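Local coordinates for protein CptN Toxin (Eubacterium rectale DSM 17629, PDB 4RMO) that acts as the protein toxin of a type III toxin-antitoxin system, held in complex with its RNA antitoxin and probably an endoribonuclease, as in relatives of this class, at residues I44-P49 with Q90-I95; V77-S82 with N109-T114. All coordinates share one frame; numbering follows the deposited sequence.

How the interactions relate
Interaction 1 lies near the middle of the protein, about 5 Å from its centre, whereas interaction 2 is about 15 Å out, at a calcium-bearing RNA surface. Their centres are 19 Å apart and their nearest atoms about 9 Å, so they do not touch. The sheet joins them: strand 84-87 pairs with both 44-51 and 75-78. Along the chain the segments of the two interactions alternate. Helix 116-134 spans both as well, its Ile122 touching Ile48 in one and Leu113 in the other. Each contact also ends at nucleic acid, but at different RNA chains: 90-95 reads bases of chain B, while 77-82 and 109-114 meet chain F.

Interaction 1: I44-P49 with Q90-I95; sequences IYWMIP and QDMFPI. With nucleotides of chain B.
Two neighbouring antiparallel strands in the toxin's antiparallel sheet, 44-51 and 93-96, form this contact, and the turn before the second carries an RNA-binding site. Tyr45 and Ile95 make one hydrogen-bonded pair, Met47 and Phe93 the next; Met47 N meets Phe93 O at 2.9 Å, nearly along the C=O axis (N-H...O 172°). Between them Trp46 and Pro94 form a non-hydrogen-bonded pair, where a proline's missing N-H costs this ladder nothing. Pro94 lies flat against the indole: its CB sits over the face of the six-membered ring of Trp46, 3.9 Å from the centroid and only 6° off the normal. CG of Trp46, anti to the carbonyl carbon, carries the six-membered ring across to the partner strand, and the methyl CE of Met92 (a selenomethionine, like Met47) approaches CE3 obliquely at 3.9 Å. Asp38 binds the indole N-H, and helix 116-134 packs on this side through Leu130.

On the other face of the sheet, the Phe93 ring leans toward the partner strand because CG takes the crowded position (chi1 62°), and Met47 CB lies over one ring face. Met47 CG, anti to its own carbonyl carbon, touches Ile95 CG2 at 3.6 Å; beyond CG the chain bends twice and leads away from the partner strand.

Just ahead of strand 93-96, Asp91 grips G3 of chain B with both oxygens, OD2 on base atom N1 and OD1 on N2, each at 2.8 Å. Gln90 pairs with U4 of chain B: OE1 accepts from N3 and NE2 donates to O4, both at 2.7 Å. Gln90 NE2 also donates to Asp91 OD2, from above the carboxylate plane, which fixes the amide's rotation. A carboxylate with two acceptors suits guanine's two donors, and an amide suits uracil's donor and acceptor; the pair is thus matched to the sequence G-U.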
loop_
_atom_site.group_PDB
_atom_site.type_symbol
_atom_site.label_atom_id
_atom_site.label_comp_id
_atom_site.label_asym_id
_atom_site.label_seq_id
_atom_site.Cartn_x
_atom_site.Cartn_y
_atom_site.Cartn_z
ATOM N N ILE A 44 -9.637 -27.485 4.986
ATOM C CA ILE A 44 -10.874 -26.756 5.225
ATOM C C ILE A 44 -10.718 -25.341 4.664
ATOM O O ILE A 44 -9.728 -24.671 4.933
ATOM C CB ILE A 44 -11.239 -26.721 6.699
ATOM C CG1 ILE A 44 -11.453 -28.161 7.191
ATOM C CG2 ILE A 44 -12.490 -25.880 6.942
ATOM C CD1 ILE A 44 -11.966 -28.277 8.620
ATOM N N TYR A 45 -11.719 -24.905 3.893
ATOM C CA TYR A 45 -11.644 -23.684 3.114
ATOM C C TYR A 45 -12.852 -22.841 3.396
ATOM O O TYR A 45 -13.939 -23.372 3.548
ATOM C CB TYR A 45 -11.592 -24.029 1.628
ATOM C CG TYR A 45 -10.528 -25.046 1.298
ATOM C CD1 TYR A 45 -9.181 -24.696 1.282
ATOM C CD2 TYR A 45 -10.862 -26.365 1.027
ATOM C CE1 TYR A 45 -8.202 -25.628 0.982
ATOM C CE2 TYR A 45 -9.900 -27.313 0.754
ATOM C CZ TYR A 45 -8.569 -26.939 0.726
ATOM O OH TYR A 45 -7.614 -27.876 0.434
ATOM N N TRP A 46 -12.663 -21.530 3.492
ATOM C CA TRP A 46 -13.736 -20.634 3.843
ATOM C C TRP A 46 -14.289 -20.017 2.555
ATOM O O TRP A 46 -13.545 -19.465 1.728
ATOM C CB TRP A 46 -13.284 -19.580 4.830
ATOM C CG TRP A 46 -13.100 -20.173 6.152
ATOM C CD1 TRP A 46 -11.934 -20.661 6.682
ATOM C CD2 TRP A 46 -14.112 -20.404 7.126
ATOM N NE1 TRP A 46 -12.181 -21.207 7.933
ATOM C CE2 TRP A 46 -13.510 -21.051 8.225
ATOM C CE3 TRP A 46 -15.482 -20.142 7.174
ATOM C CZ2 TRP A 46 -14.225 -21.408 9.367
ATOM C CZ3 TRP A 46 -16.193 -20.486 8.312
ATOM C CH2 TRP A 46 -15.560 -21.097 9.405
HETATM N N MSE A 47 -15.585 -20.150 2.379
HETATM C CA MSE A 47 -16.251 -19.701 1.171
HETATM C C MSE A 47 -17.220 -18.618 1.497
HETATM O O MSE A 47 -17.792 -18.571 2.560
HETATM C CB MSE A 47 -17.101 -20.801 0.563
HETATM C CG MSE A 47 -16.399 -22.123 0.484
HETATM SE SE MSE A 47 -14.939 -22.009 -0.837
HETATM C CE MSE A 47 -15.881 -21.621 -2.522
ATOM N N ILE A 48 -17.482 -17.769 0.505
ATOM C CA ILE A 48 -18.481 -16.708 0.609
ATOM C C ILE A 48 -19.461 -16.799 -0.546
ATOM O O ILE A 48 -19.087 -16.754 -1.717
ATOM C CB ILE A 48 -17.794 -15.335 0.571
ATOM C CG1 ILE A 48 -16.737 -15.252 1.695
ATOM C CG2 ILE A 48 -18.804 -14.216 0.712
ATOM C CD1 ILE A 48 -15.892 -14.008 1.618
ATOM N N PRO A 49 -20.749 -16.900 -0.230
ATOM C CA PRO A 49 -21.720 -16.966 -1.279
ATOM C C PRO A 49 -21.986 -15.593 -1.906
ATOM O O PRO A 49 -21.973 -14.623 -1.195
ATOM C CB PRO A 49 -22.993 -17.429 -0.527
ATOM C CG PRO A 49 -22.836 -16.902 0.844
ATOM C CD PRO A 49 -21.347 -16.960 1.112
ATOM N N GLN A 90 -21.341 -12.130 5.697
ATOM C CA GLN A 90 -22.188 -12.570 6.805
ATOM C C GLN A 90 -22.455 -14.073 6.817
ATOM O O GLN A 90 -22.550 -14.674 7.878
ATOM C CB GLN A 90 -23.532 -11.830 6.746
ATOM C CG GLN A 90 -24.255 -11.991 5.419
ATOM C CD GLN A 90 -25.535 -11.221 5.355
ATOM O OE1 GLN A 90 -25.671 -10.156 5.956
ATOM N NE2 GLN A 90 -26.490 -11.726 4.557
ATOM N N ASP A 91 -22.550 -14.675 5.625
ATOM C CA ASP A 91 -23.016 -16.047 5.489
ATOM C C ASP A 91 -21.910 -16.965 5.047
ATOM O O ASP A 91 -22.145 -18.024 4.450
ATOM C CB ASP A 91 -24.158 -16.101 4.494
ATOM C CG ASP A 91 -25.386 -15.418 5.010
ATOM O OD1 ASP A 91 -25.695 -15.559 6.200
ATOM O OD2 ASP A 91 -26.104 -14.777 4.207
HETATM N N MSE A 92 -20.694 -16.565 5.329
HETATM C CA MSE A 92 -19.553 -17.391 4.944
HETATM C C MSE A 92 -19.537 -18.679 5.722
HETATM O O MSE A 92 -20.080 -18.745 6.839
HETATM C CB MSE A 92 -18.267 -16.639 5.214
HETATM C CG MSE A 92 -18.069 -16.416 6.720
HETATM SE SE MSE A 92 -16.534 -15.211 7.010
HETATM C CE MSE A 92 -15.070 -16.352 6.406
ATOM N N PHE A 93 -18.855 -19.684 5.185
ATOM C CA PHE A 93 -18.901 -21.003 5.791
ATOM C C PHE A 93 -17.778 -21.868 5.313
ATOM O O PHE A 93 -17.147 -21.566 4.308
ATOM C CB PHE A 93 -20.233 -21.693 5.420
ATOM C CG PHE A 93 -20.389 -21.914 3.930
ATOM C CD1 PHE A 93 -19.891 -23.046 3.322
ATOM C CD2 PHE A 93 -21.039 -20.991 3.162
ATOM C CE1 PHE A 93 -20.061 -23.264 1.983
ATOM C CE2 PHE A 93 -21.196 -21.174 1.802
ATOM C CZ PHE A 93 -20.685 -22.329 1.204
ATOM N N PRO A 94 -17.502 -22.946 6.031
ATOM C CA PRO A 94 -16.371 -23.788 5.665
ATOM C C PRO A 94 -16.725 -24.973 4.840
ATOM O O PRO A 94 -17.846 -25.438 4.874
ATOM C CB PRO A 94 -15.865 -24.266 7.008
ATOM C CG PRO A 94 -17.094 -24.349 7.848
ATOM C CD PRO A 94 -18.052 -23.311 7.338
ATOM N N ILE A 95 -15.761 -25.465 4.089
ATOM C CA ILE A 95 -15.998 -26.564 3.198
ATOM C C ILE A 95 -14.699 -27.352 2.968
ATOM O O ILE A 95 -13.618 -26.882 3.310
ATOM C CB ILE A 95 -16.526 -26.047 1.863
ATOM C CG1 ILE A 95 -17.256 -27.138 1.115
ATOM C CG2 ILE A 95 -15.418 -25.521 0.967
ATOM C CD1 ILE A 95 -18.284 -26.584 0.153
ATOM P P G B 3 -36.185 -10.753 3.723
ATOM O OP1 G B 3 -37.234 -9.768 3.879
ATOM O OP2 G B 3 -35.031 -10.449 2.815
ATOM O "O5'" G B 3 -35.491 -11.153 5.087
ATOM C "C5'" G B 3 -36.246 -11.655 6.193
ATOM C "C4'" G B 3 -35.309 -12.303 7.192
ATOM O "O4'" G B 3 -34.630 -13.413 6.538
ATOM C "C3'" G B 3 -34.184 -11.426 7.716
ATOM O "O3'" G B 3 -34.573 -10.686 8.873
ATOM C "C2'" G B 3 -33.139 -12.459 8.099
ATOM O "O2'" G B 3 -33.353 -13.038 9.368
ATOM C "C1'" G B 3 -33.293 -13.483 6.978
ATOM N N9 G B 3 -32.416 -13.211 5.841
ATOM C C8 G B 3 -32.702 -12.441 4.745
ATOM N N7 G B 3 -31.697 -12.326 3.922
ATOM C C5 G B 3 -30.694 -13.090 4.498
ATOM C C6 G B 3 -29.380 -13.349 4.059
ATOM O O6 G B 3 -28.834 -12.985 3.017
ATOM N N1 G B 3 -28.693 -14.171 4.950
ATOM C C2 G B 3 -29.198 -14.644 6.132
ATOM N N2 G B 3 -28.370 -15.391 6.874
ATOM N N3 G B 3 -30.426 -14.403 6.556
ATOM C C4 G B 3 -31.118 -13.637 5.687
ATOM P P U B 4 -34.860 -9.105 8.803
ATOM O OP1 U B 4 -35.954 -8.867 9.762
ATOM O OP2 U B 4 -34.989 -8.690 7.384
ATOM O "O5'" U B 4 -33.486 -8.463 9.291
ATOM C "C5'" U B 4 -32.960 -8.768 10.595
ATOM C "C4'" U B 4 -31.651 -8.042 10.794
ATOM O "O4'" U B 4 -30.630 -8.692 9.973
ATOM C "C3'" U B 4 -31.627 -6.566 10.383
ATOM O "O3'" U B 4 -30.604 -5.857 11.081
ATOM C "C2'" U B 4 -31.113 -6.633 8.950
ATOM O "O2'" U B 4 -30.525 -5.453 8.444
ATOM C "C1'" U B 4 -30.067 -7.737 9.088
ATOM N N1 U B 4 -29.737 -8.415 7.841
ATOM C C2 U B 4 -28.408 -8.544 7.504
ATOM O O2 U B 4 -27.508 -8.132 8.205
ATOM N N3 U B 4 -28.174 -9.186 6.315
ATOM C C4 U B 4 -29.121 -9.690 5.444
ATOM O O4 U B 4 -28.758 -10.292 4.440
ATOM C C5 U B 4 -30.475 -9.519 5.871
ATOM C C6 U B 4 -30.731 -8.908 7.026
#

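Interaction 2: V77-S82 with N109-T114; sequences VKLDDS and NHLRLT. With CA (calcium ion), chain Q; nucleotides of chain F.
A calcium-bridged RNA-binding site is built here from the type I turn Leu79-Ser82 and the loop leading into helix 116-134. Asp80 divides its carboxylate between two tasks. OD1 binds the calcium at 2.5 Å, beside OP2 of A14 of chain F and four waters. OD2 uses its syn lone pair to accept the hydroxyl of Thr114, whose OG1 lies 2.6 Å away. That hydroxyl also accepts from calcium-bound water 2, making Thr114 a second-shell link to the metal. Water 1 ties Asp80 OD2 to the backbone N of Arg112.

Beneath the polar layer, Leu79 CD2 meets Leu113 CD1 at 4.0 Å, the two side chains crossing at about a right angle, and Leu111 packs beside Leu79. The RNA is held by further groups: Asn109 ND2 donates to N3 of A14 of chain F at 3.0 Å, and Asp81 O accepts from N3 of U42 of chain F. Arg112 NE is anchored in its guanidinium plane on His110 O, with NH2 turned toward the A14 ribose.

The calcium probably offsets the repulsion between the Asp80 carboxylate and the A14 phosphate, allowing two negative groups to meet.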
loop_
_atom_site.group_PDB
_atom_site.type_symbol
_atom_site.label_atom_id
_atom_site.label_comp_id
_atom_site.label_asym_id
_atom_site.label_seq_id
_atom_site.Cartn_x
_atom_site.Cartn_y
_atom_site.Cartn_z
ATOM N N VAL A 77 -19.029 -5.420 -5.313
ATOM C CA VAL A 77 -18.029 -5.029 -6.260
ATOM C C VAL A 77 -18.337 -5.597 -7.645
ATOM O O VAL A 77 -18.999 -6.634 -7.796
ATOM C CB VAL A 77 -16.634 -5.470 -5.770
ATOM C CG1 VAL A 77 -16.479 -6.973 -5.800
ATOM C CG2 VAL A 77 -15.528 -4.820 -6.592
ATOM N N LYS A 78 -17.874 -4.891 -8.666
ATOM C CA LYS A 78 -18.038 -5.306 -10.048
ATOM C C LYS A 78 -17.024 -6.399 -10.302
ATOM O O LYS A 78 -15.819 -6.180 -10.136
ATOM C CB LYS A 78 -17.779 -4.103 -10.962
ATOM C CG LYS A 78 -18.679 -3.989 -12.162
ATOM C CD LYS A 78 -18.406 -2.719 -12.976
ATOM C CE LYS A 78 -19.132 -1.552 -12.331
ATOM N NZ LYS A 78 -19.087 -0.255 -13.053
ATOM N N LEU A 79 -17.491 -7.556 -10.746
ATOM C CA LEU A 79 -16.560 -8.650 -11.121
ATOM C C LEU A 79 -16.058 -8.468 -12.550
ATOM O O LEU A 79 -16.495 -7.569 -13.272
ATOM C CB LEU A 79 -17.234 -10.007 -11.004
ATOM C CG LEU A 79 -17.865 -10.286 -9.644
ATOM C CD1 LEU A 79 -18.389 -11.703 -9.621
ATOM C CD2 LEU A 79 -16.831 -10.078 -8.542
ATOM N N ASP A 80 -15.173 -9.351 -12.968
ATOM C CA ASP A 80 -14.583 -9.291 -14.295
ATOM C C ASP A 80 -15.607 -9.600 -15.437
ATOM O O ASP A 80 -15.282 -9.436 -16.600
ATOM C CB ASP A 80 -13.366 -10.224 -14.389
ATOM C CG ASP A 80 -12.248 -9.850 -13.404
ATOM O OD1 ASP A 80 -12.268 -8.713 -12.922
ATOM O OD2 ASP A 80 -11.367 -10.674 -13.130
ATOM N N ASP A 81 -16.823 -10.024 -15.097
ATOM C CA ASP A 81 -17.886 -10.107 -16.067
ATOM C C ASP A 81 -18.601 -8.732 -16.244
ATOM O O ASP A 81 -19.621 -8.656 -16.921
ATOM C CB ASP A 81 -18.909 -11.197 -15.669
ATOM C CG ASP A 81 -19.625 -10.911 -14.348
ATOM O OD1 ASP A 81 -19.533 -9.787 -13.783
ATOM O OD2 ASP A 81 -20.321 -11.842 -13.864
ATOM N N SER A 82 -18.073 -7.704 -15.563
ATOM C CA SER A 82 -18.531 -6.340 -15.661
ATOM C C SER A 82 -19.877 -6.114 -15.017
ATOM O O SER A 82 -20.478 -5.068 -15.223
ATOM C CB SER A 82 -18.506 -5.860 -17.105
ATOM O OG SER A 82 -17.220 -6.138 -17.675
ATOM N N ASN A 109 -13.026 -19.603 -19.490
ATOM C CA ASN A 109 -12.008 -19.283 -18.516
ATOM C C ASN A 109 -12.569 -19.266 -17.083
ATOM O O ASN A 109 -13.774 -19.139 -16.850
ATOM C CB ASN A 109 -11.400 -17.919 -18.821
ATOM C CG ASN A 109 -10.546 -17.919 -20.064
ATOM O OD1 ASN A 109 -9.927 -18.922 -20.419
ATOM N ND2 ASN A 109 -10.536 -16.784 -20.760
ATOM N N HIS A 110 -11.682 -19.402 -16.118
ATOM C CA HIS A 110 -12.063 -19.434 -14.719
ATOM C C HIS A 110 -12.353 -18.008 -14.253
ATOM O O HIS A 110 -11.460 -17.179 -14.258
ATOM C CB HIS A 110 -10.950 -20.044 -13.897
ATOM C CG HIS A 110 -11.299 -20.215 -12.462
ATOM N ND1 HIS A 110 -10.354 -20.424 -11.486
ATOM C CD2 HIS A 110 -12.491 -20.172 -11.823
ATOM C CE1 HIS A 110 -10.951 -20.520 -10.310
ATOM N NE2 HIS A 110 -12.248 -20.369 -10.490
ATOM N N LEU A 111 -13.588 -17.713 -13.863
ATOM C CA LEU A 111 -13.865 -16.418 -13.273
ATOM C C LEU A 111 -13.189 -16.337 -11.909
ATOM O O LEU A 111 -13.301 -17.237 -11.091
ATOM C CB LEU A 111 -15.351 -16.200 -13.086
ATOM C CG LEU A 111 -15.776 -14.798 -12.714
ATOM C CD1 LEU A 111 -15.536 -13.841 -13.866
ATOM C CD2 LEU A 111 -17.247 -14.743 -12.331
ATOM N N ARG A 112 -12.483 -15.253 -11.670
ATOM C CA ARG A 112 -11.859 -15.046 -10.392
ATOM C C ARG A 112 -11.741 -13.538 -10.104
ATOM O O ARG A 112 -12.028 -12.681 -10.973
ATOM C CB ARG A 112 -10.543 -15.805 -10.336
ATOM C CG ARG A 112 -9.458 -15.241 -11.209
ATOM C CD ARG A 112 -8.539 -16.295 -11.828
ATOM N NE ARG A 112 -8.899 -16.232 -13.231
ATOM C CZ ARG A 112 -8.216 -15.641 -14.204
ATOM N NH1 ARG A 112 -7.023 -15.123 -14.016
ATOM N NH2 ARG A 112 -8.752 -15.612 -15.403
ATOM N N LEU A 113 -11.465 -13.207 -8.855
ATOM C CA LEU A 113 -11.378 -11.787 -8.464
ATOM C C LEU A 113 -9.918 -11.367 -8.725
ATOM O O LEU A 113 -9.087 -11.443 -7.856
ATOM C CB LEU A 113 -11.796 -11.603 -7.018
ATOM C CG LEU A 113 -11.992 -10.172 -6.584
ATOM C CD1 LEU A 113 -13.116 -9.497 -7.317
ATOM C CD2 LEU A 113 -12.291 -10.165 -5.093
ATOM N N THR A 114 -9.628 -10.940 -9.966
ATOM C CA THR A 114 -8.254 -10.617 -10.376
ATOM C C THR A 114 -7.761 -9.302 -9.785
ATOM O O THR A 114 -6.558 -9.146 -9.594
ATOM C CB THR A 114 -8.146 -10.506 -11.906
ATOM O OG1 THR A 114 -9.147 -9.584 -12.409
ATOM C CG2 THR A 114 -8.328 -11.856 -12.534
HETATM CA CA CA Q . -11.448 -6.725 -14.143
ATOM P P A F 14 -10.129 -8.620 -16.764
ATOM O OP1 A F 14 -10.850 -7.943 -17.840
ATOM O OP2 A F 14 -10.477 -8.248 -15.337
ATOM O "O5'" A F 14 -10.315 -10.189 -16.934
ATOM C "C5'" A F 14 -9.678 -11.093 -16.020
ATOM C "C4'" A F 14 -9.876 -12.514 -16.479
ATOM O "O4'" A F 14 -11.300 -12.777 -16.611
ATOM C "C3'" A F 14 -9.320 -12.791 -17.861
ATOM O "O3'" A F 14 -7.946 -13.114 -17.848
ATOM C "C2'" A F 14 -10.175 -13.966 -18.314
ATOM O "O2'" A F 14 -9.721 -15.187 -17.779
ATOM C "C1'" A F 14 -11.535 -13.587 -17.744
ATOM N N9 A F 14 -12.425 -12.871 -18.675
ATOM C C8 A F 14 -13.112 -11.690 -18.506
ATOM N N7 A F 14 -13.895 -11.387 -19.515
ATOM C C5 A F 14 -13.738 -12.458 -20.390
ATOM C C6 A F 14 -14.321 -12.761 -21.643
ATOM N N6 A F 14 -15.186 -11.964 -22.264
ATOM N N1 A F 14 -13.982 -13.928 -22.233
ATOM C C2 A F 14 -13.092 -14.717 -21.618
ATOM N N3 A F 14 -12.491 -14.553 -20.433
ATOM C C4 A F 14 -12.867 -13.393 -19.866
ATOM P P G F 13 -5.999 -3.496 -18.337
ATOM O OP1 G F 13 -5.332 -3.407 -19.660
ATOM O OP2 G F 13 -7.294 -2.828 -18.125
ATOM O "O5'" G F 13 -6.068 -5.055 -18.047
ATOM C "C5'" G F 13 -7.039 -5.579 -17.124
ATOM C "C4'" G F 13 -6.655 -6.979 -16.765
ATOM O "O4'" G F 13 -5.534 -6.917 -15.864
ATOM C "C3'" G F 13 -7.719 -7.799 -16.039
ATOM O "O3'" G F 13 -8.550 -8.456 -17.008
ATOM C "C2'" G F 13 -6.878 -8.788 -15.254
ATOM O "O2'" G F 13 -6.474 -9.849 -16.096
ATOM C "C1'" G F 13 -5.655 -7.947 -14.890
ATOM N N9 G F 13 -5.689 -7.328 -13.567
ATOM C C8 G F 13 -6.487 -6.296 -13.128
ATOM N N7 G F 13 -6.245 -5.954 -11.892
ATOM C C5 G F 13 -5.209 -6.796 -11.502
ATOM C C6 G F 13 -4.525 -6.903 -10.266
ATOM O O6 G F 13 -4.706 -6.249 -9.218
ATOM N N1 G F 13 -3.547 -7.891 -10.309
ATOM C C2 G F 13 -3.256 -8.669 -11.404
ATOM N N2 G F 13 -2.304 -9.593 -11.241
ATOM N N3 G F 13 -3.904 -8.599 -12.548
ATOM C C4 G F 13 -4.837 -7.625 -12.540
ATOM P P U F 42 -20.470 -12.939 -26.021
ATOM O OP1 U F 42 -20.584 -14.154 -26.876
ATOM O OP2 U F 42 -21.463 -11.847 -26.048
ATOM O "O5'" U F 42 -20.429 -13.454 -24.519
ATOM C "C5'" U F 42 -19.403 -14.378 -24.069
ATOM C "C4'" U F 42 -19.412 -14.465 -22.559
ATOM O "O4'" U F 42 -19.143 -13.145 -21.997
ATOM C "C3'" U F 42 -20.739 -14.916 -21.952
ATOM O "O3'" U F 42 -20.561 -15.735 -20.820
ATOM C "C2'" U F 42 -21.357 -13.617 -21.481
ATOM O "O2'" U F 42 -22.256 -13.803 -20.425
ATOM C "C1'" U F 42 -20.117 -12.871 -21.021
ATOM N N1 U F 42 -20.322 -11.420 -20.923
ATOM C C2 U F 42 -20.085 -10.862 -19.691
ATOM O O2 U F 42 -19.697 -11.516 -18.743
ATOM N N3 U F 42 -20.323 -9.510 -19.607
ATOM C C4 U F 42 -20.761 -8.674 -20.613
ATOM O O4 U F 42 -20.935 -7.477 -20.375
ATOM C C5 U F 42 -20.992 -9.330 -21.869
ATOM C C6 U F 42 -20.773 -10.651 -21.976
HETATM O O HOH W 1 -11.955 -13.385 -13.764
HETATM O O HOH W 2 -9.590 -6.918 -12.571
HETATM O O HOH W 3 -13.008 -6.491 -16.039
HETATM O O HOH W 4 -10.195 -5.279 -15.555
HETATM O O HOH W 5 -11.925 -5.007 -12.406
#